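Local coordinates for putative lipoprotein (Parabacteroides distasonis ATCC 8503, PDB 3JX8), which is of unknown function but is probably a surface lipoprotein that takes part in lipid binding or cell adhesion, at residues Ser21-Ile26 and Ser93-Leu98; Phe34-Ser39 and Phe109-Pro114. All blocks are in the same frame, centred on the assembly; numbering follows the deposited sequence.

Contact 1 (Ser21-Ile26 with Ser93-Leu98) and contact 2 (Phe34-Ser39 with Phe109-Pro114) have centres about 11 Å apart, and their segments alternate along the chain, strand 33-38 following strand 25-29. Strand 33-38 lies between strands 89-95 and 108-111, which makes it the shared wall. Tyr36 of contact 2 reaches into contact 1: its OH lies 2.6 Å from Ser95 OG, a probable hydrogen bond, and its CE1 packs 3.2 Å from Tyr23 OH. Backbone pairing continues the join, with Ser39 N 2.8 Å from Ser95 O. No active site is identified; a glycerol, probably from the crystallisation liquor, is hydrogen-bonded to Asp22 OD2, and a bound glycerol lies about 4 Å from the side chain of Lys113.

Contact 1 of 2, residues Ser21-Ile26 and Ser93-Leu98; sequences SDYDEI and SNSKEL
Tyr23 lays one face of its ring against Ser95 and sends its hydroxyl on to Ser93. From CB, chi1 of 58° puts CG between the backbone N and the carbonyl carbon, and the ring turns toward strand 89-95. From CG outward the ring runs under Ser95 CB, which stands almost exactly on the ring normal, 3.6 Å from the centroid, a CH-pi contact. CE1 has Ser95 OG above it, while CE2 passes Asn94 O obliquely. At the tip, OH donates to Ser93 OG at 2.6 Å.

Beside the ring, Asp22 reaches Lys96 with its carboxylate: OD1 takes the N-H of Lys96 at 3.0 Å on its syn side, in a nearly straight bond (165°). A water lies in hydrogen-bonding position to Asp22 OD2 and Tyr23 O, with more acceptors around it than protons to give, and accepts from Glu97 N at 3.0 Å. OD2 also hydrogen-bonds a glycerol, probably from the crystallisation liquor. Ser95 OG, whose main partner is Tyr36 OH, makes weak, unsettled approaches to Tyr23 O and Glu97 O. Further along, Ile26 and Leu98 meet at about a right angle, CG1 of Ile26 to CD1 of Leu98 at 3.7 Å.

This is the loop leading into strand 25-29 folded over the end of strand 89-95, where the chain turns toward strand 100-104. The Tyr23 hydroxyl bonds to Ser93 OG, which in turn bonds to the backbone O of Tyr44; with Ser95 OG held by Tyr36, each of the three buried hydroxyls has a hydrogen-bond partner, while Asp22, the water and the glycerol mark the wetter margin.

Contact 2 of 2, residues Phe34-Ser39 and Phe109-Pro114; sequences FEYEQS and FIISKP
Phe109 wedges the CE2-CZ side of its ring between the Phe34 ring and Tyr36 CB, all three side chains pointing the same way from the strands. CE2 of Phe109 stands 3.7 Å above the plane of the Phe34 ring, over its centre, with the two planes inclined at 45°. The adjoining CZ meets Tyr36 CB at 3.4 Å. Each of the three has CG anti to its backbone N, beside the carbonyl carbon. The next bump is Ile111, whose CD1 meets the edge of the Tyr36 ring at CD2, 3.8 Å away. Phe28 closes on Phe34 edge-to-face, and Ile26 touches all three side chains from strand 25-29.

Like residues in register on successive parallel strands, here Phe34 and Phe109, are how a beta-solenoid fills its interior, consistent with the pectate-lyase-like clan of this domain. The backbones pair in parallel, Ile110 N giving to Phe34 O and Tyr36 N to Ile110 O at 3.0 Å.

Where strand 108-111 ends, Glu37, still in its strand, bends at chi2 (-64°) and brings its carboxylate to the backbone of Ser112 and Lys113. OE2 accepts Ser112 N at 2.8 Å and OE1 accepts Lys113 N at 2.9 Å, both on the syn side, while Lys113 CB and CG press against OE1.

Contact 1 of 2, residues Ser21-Ile26 and Ser93-Leu98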
# COMPACT_ATOMS: atom_id res chain seq x y z
N SER A 21 -19.32 -28.58 7.14
CA SER A 21 -18.12 -29.26 7.65
C SER A 21 -17.21 -28.24 8.31
O SER A 21 -17.39 -27.03 8.15
CB SER A 21 -17.28 -29.83 6.52
OG SER A 21 -18.07 -30.59 5.65
N ASP A 22 -16.18 -28.76 8.96
CA ASP A 22 -15.14 -27.93 9.50
C ASP A 22 -14.46 -27.13 8.41
O ASP A 22 -14.46 -27.51 7.24
CB ASP A 22 -14.07 -28.77 10.22
CG ASP A 22 -13.18 -27.91 11.12
OD1 ASP A 22 -13.68 -26.97 11.76
OD2 ASP A 22 -11.98 -28.18 11.20
N TYR A 23 -13.88 -26.02 8.82
CA TYR A 23 -13.15 -25.15 7.92
C TYR A 23 -12.03 -24.55 8.71
O TYR A 23 -12.12 -24.41 9.91
CB TYR A 23 -14.09 -24.06 7.37
CG TYR A 23 -14.76 -23.18 8.43
CD1 TYR A 23 -14.14 -22.02 8.89
CD2 TYR A 23 -16.02 -23.49 8.94
CE1 TYR A 23 -14.76 -21.20 9.84
CE2 TYR A 23 -16.66 -22.67 9.88
CZ TYR A 23 -16.02 -21.52 10.32
OH TYR A 23 -16.63 -20.71 11.25
N ASP A 24 -10.95 -24.22 8.03
CA ASP A 24 -9.82 -23.56 8.64
C ASP A 24 -9.58 -22.19 8.03
O ASP A 24 -8.62 -21.52 8.36
CB ASP A 24 -8.56 -24.42 8.54
CG ASP A 24 -8.11 -24.66 7.11
OD1 ASP A 24 -8.68 -24.09 6.15
OD2 ASP A 24 -7.14 -25.44 6.95
N GLU A 25 -10.48 -21.78 7.15
CA GLU A 25 -10.34 -20.52 6.44
C GLU A 25 -11.72 -19.91 6.18
O GLU A 25 -12.70 -20.65 5.97
CB GLU A 25 -9.57 -20.82 5.17
CG GLU A 25 -9.33 -19.65 4.29
CD GLU A 25 -8.51 -20.01 3.06
OE1 GLU A 25 -7.60 -20.90 3.18
OE2 GLU A 25 -8.79 -19.39 1.99
N ILE A 26 -11.80 -18.58 6.24
CA ILE A 26 -13.05 -17.82 6.02
C ILE A 26 -12.85 -16.77 4.95
O ILE A 26 -11.92 -15.97 5.03
CB ILE A 26 -13.53 -17.09 7.29
CG1 ILE A 26 -13.91 -18.09 8.41
CG2 ILE A 26 -14.72 -16.17 6.97
CD1 ILE A 26 -14.17 -17.41 9.81
N SER A 93 -20.50 -18.31 13.97
CA SER A 93 -19.92 -19.56 13.48
C SER A 93 -18.75 -19.98 14.32
O SER A 93 -18.16 -19.15 15.01
CB SER A 93 -19.52 -19.43 12.00
OG SER A 93 -19.22 -20.69 11.42
N ASN A 94 -18.43 -21.26 14.27
CA ASN A 94 -17.23 -21.78 14.87
C ASN A 94 -16.62 -22.95 14.09
O ASN A 94 -17.30 -23.61 13.29
CB ASN A 94 -17.46 -22.14 16.33
CG ASN A 94 -18.55 -23.19 16.51
OD1 ASN A 94 -18.30 -24.39 16.36
ND2 ASN A 94 -19.73 -22.75 16.87
N SER A 95 -15.33 -23.14 14.28
CA SER A 95 -14.60 -24.27 13.68
C SER A 95 -13.47 -24.59 14.62
O SER A 95 -13.28 -23.88 15.63
CB SER A 95 -14.05 -23.92 12.29
OG SER A 95 -13.01 -22.97 12.37
N LYS A 96 -12.71 -25.63 14.30
CA LYS A 96 -11.65 -26.06 15.20
C LYS A 96 -10.52 -25.04 15.23
O LYS A 96 -9.98 -24.74 16.29
CB LYS A 96 -11.15 -27.46 14.83
CG LYS A 96 -12.30 -28.53 14.75
CD LYS A 96 -12.41 -29.42 15.98
CE LYS A 96 -13.83 -30.08 16.19
NZ LYS A 96 -14.54 -30.49 14.92
N GLU A 97 -10.20 -24.46 14.08
CA GLU A 97 -9.08 -23.52 13.97
C GLU A 97 -9.32 -22.54 12.83
O GLU A 97 -9.92 -22.91 11.83
CB GLU A 97 -7.81 -24.31 13.67
CG GLU A 97 -6.55 -23.49 13.47
CD GLU A 97 -5.34 -24.37 13.14
OE1 GLU A 97 -5.55 -25.56 12.82
OE2 GLU A 97 -4.19 -23.86 13.19
N LEU A 98 -8.84 -21.30 12.99
CA LEU A 98 -8.90 -20.32 11.91
C LEU A 98 -7.50 -19.87 11.56
O LEU A 98 -6.88 -19.10 12.30
CB LEU A 98 -9.74 -19.12 12.32
CG LEU A 98 -9.89 -17.98 11.29
CD1 LEU A 98 -10.59 -18.48 9.99
CD2 LEU A 98 -10.63 -16.86 11.96
O HOH W 1 -10.44 -25.98 11.56

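Contact 2 of 2, residues Phe34-Ser39 and Phe109-Pro114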
# COMPACT_ATOMS: atom_id res chain seq x y z
N PHE A 34 -20.27 -10.45 12.42
CA PHE A 34 -19.88 -11.83 12.35
C PHE A 34 -19.15 -12.14 13.63
O PHE A 34 -18.14 -11.55 13.91
CB PHE A 34 -18.97 -12.01 11.12
CG PHE A 34 -18.68 -13.44 10.71
CD1 PHE A 34 -18.48 -14.46 11.63
CD2 PHE A 34 -18.49 -13.72 9.36
CE1 PHE A 34 -18.15 -15.74 11.21
CE2 PHE A 34 -18.20 -15.02 8.94
CZ PHE A 34 -18.03 -16.02 9.84
N GLU A 35 -19.69 -13.05 14.43
CA GLU A 35 -19.01 -13.57 15.62
C GLU A 35 -18.45 -14.95 15.37
O GLU A 35 -19.19 -15.87 15.02
CB GLU A 35 -19.99 -13.71 16.77
CG GLU A 35 -20.51 -12.43 17.29
CD GLU A 35 -21.53 -12.66 18.40
OE1 GLU A 35 -21.76 -13.84 18.82
OE2 GLU A 35 -22.10 -11.65 18.85
N TYR A 36 -17.15 -15.11 15.59
CA TYR A 36 -16.46 -16.37 15.35
C TYR A 36 -15.74 -16.78 16.62
O TYR A 36 -15.31 -15.94 17.40
CB TYR A 36 -15.47 -16.27 14.17
CG TYR A 36 -14.61 -17.51 14.04
CD1 TYR A 36 -15.05 -18.62 13.34
CD2 TYR A 36 -13.37 -17.59 14.66
CE1 TYR A 36 -14.29 -19.77 13.27
CE2 TYR A 36 -12.60 -18.72 14.60
CZ TYR A 36 -13.07 -19.82 13.89
OH TYR A 36 -12.31 -20.98 13.84
N GLU A 37 -15.62 -18.09 16.81
CA GLU A 37 -14.75 -18.66 17.84
C GLU A 37 -14.13 -19.95 17.34
O GLU A 37 -14.71 -20.67 16.54
CB GLU A 37 -15.50 -18.97 19.15
CG GLU A 37 -16.26 -17.79 19.80
CD GLU A 37 -15.38 -16.62 20.29
OE1 GLU A 37 -14.15 -16.78 20.48
OE2 GLU A 37 -15.93 -15.52 20.51
N GLN A 38 -12.93 -20.24 17.82
CA GLN A 38 -12.36 -21.56 17.64
C GLN A 38 -13.01 -22.42 18.72
O GLN A 38 -13.21 -21.95 19.84
CB GLN A 38 -10.84 -21.53 17.79
CG GLN A 38 -10.15 -20.78 16.65
CD GLN A 38 -8.64 -20.87 16.69
OE1 GLN A 38 -7.96 -20.63 15.68
NE2 GLN A 38 -8.09 -21.23 17.87
N SER A 39 -13.33 -23.66 18.38
CA SER A 39 -14.00 -24.59 19.31
C SER A 39 -13.83 -26.04 18.87
O SER A 39 -13.78 -26.34 17.69
CB SER A 39 -15.50 -24.24 19.41
OG SER A 39 -16.29 -25.26 19.99
N PHE A 109 -16.01 -8.22 12.25
CA PHE A 109 -15.67 -9.59 12.54
C PHE A 109 -15.03 -9.63 13.91
O PHE A 109 -14.00 -9.01 14.10
CB PHE A 109 -14.72 -10.10 11.48
CG PHE A 109 -14.44 -11.55 11.60
CD1 PHE A 109 -13.56 -12.01 12.57
CD2 PHE A 109 -15.06 -12.46 10.76
CE1 PHE A 109 -13.26 -13.37 12.67
CE2 PHE A 109 -14.80 -13.83 10.88
CZ PHE A 109 -13.91 -14.28 11.85
N ILE A 110 -15.63 -10.37 14.85
CA ILE A 110 -15.23 -10.35 16.27
C ILE A 110 -15.01 -11.74 16.84
O ILE A 110 -15.87 -12.61 16.70
CB ILE A 110 -16.33 -9.65 17.13
CG1 ILE A 110 -16.56 -8.23 16.58
CG2 ILE A 110 -15.95 -9.60 18.61
CD1 ILE A 110 -17.63 -7.41 17.33
N ILE A 111 -13.85 -11.95 17.47
CA ILE A 111 -13.52 -13.17 18.23
C ILE A 111 -13.43 -12.73 19.69
O ILE A 111 -12.66 -11.82 20.00
CB ILE A 111 -12.18 -13.78 17.82
CG1 ILE A 111 -12.19 -14.14 16.34
CG2 ILE A 111 -11.85 -15.00 18.68
CD1 ILE A 111 -10.97 -14.91 15.90
N SER A 112 -14.21 -13.37 20.57
CA SER A 112 -14.32 -12.91 21.96
C SER A 112 -13.73 -13.78 23.05
O SER A 112 -13.49 -13.29 24.14
CB SER A 112 -15.78 -12.64 22.32
OG SER A 112 -16.24 -11.46 21.70
N LYS A 113 -13.52 -15.06 22.76
CA LYS A 113 -13.03 -16.01 23.76
C LYS A 113 -11.54 -16.20 23.64
O LYS A 113 -10.97 -15.86 22.60
CB LYS A 113 -13.75 -17.35 23.58
CG LYS A 113 -15.26 -17.25 23.76
CD LYS A 113 -15.92 -18.61 23.74
CE LYS A 113 -17.46 -18.53 23.78
NZ LYS A 113 -18.07 -19.85 24.15
N PRO A 114 -10.90 -16.78 24.68
CA PRO A 114 -9.49 -17.12 24.63
C PRO A 114 -9.21 -17.99 23.43
O PRO A 114 -9.86 -19.01 23.24
CB PRO A 114 -9.26 -17.91 25.92
CG PRO A 114 -10.27 -17.43 26.83
CD PRO A 114 -11.47 -17.17 25.99
O HOH W 2 -17.19 -13.62 19.01
O HOH W 3 -11.24 -20.40 21.59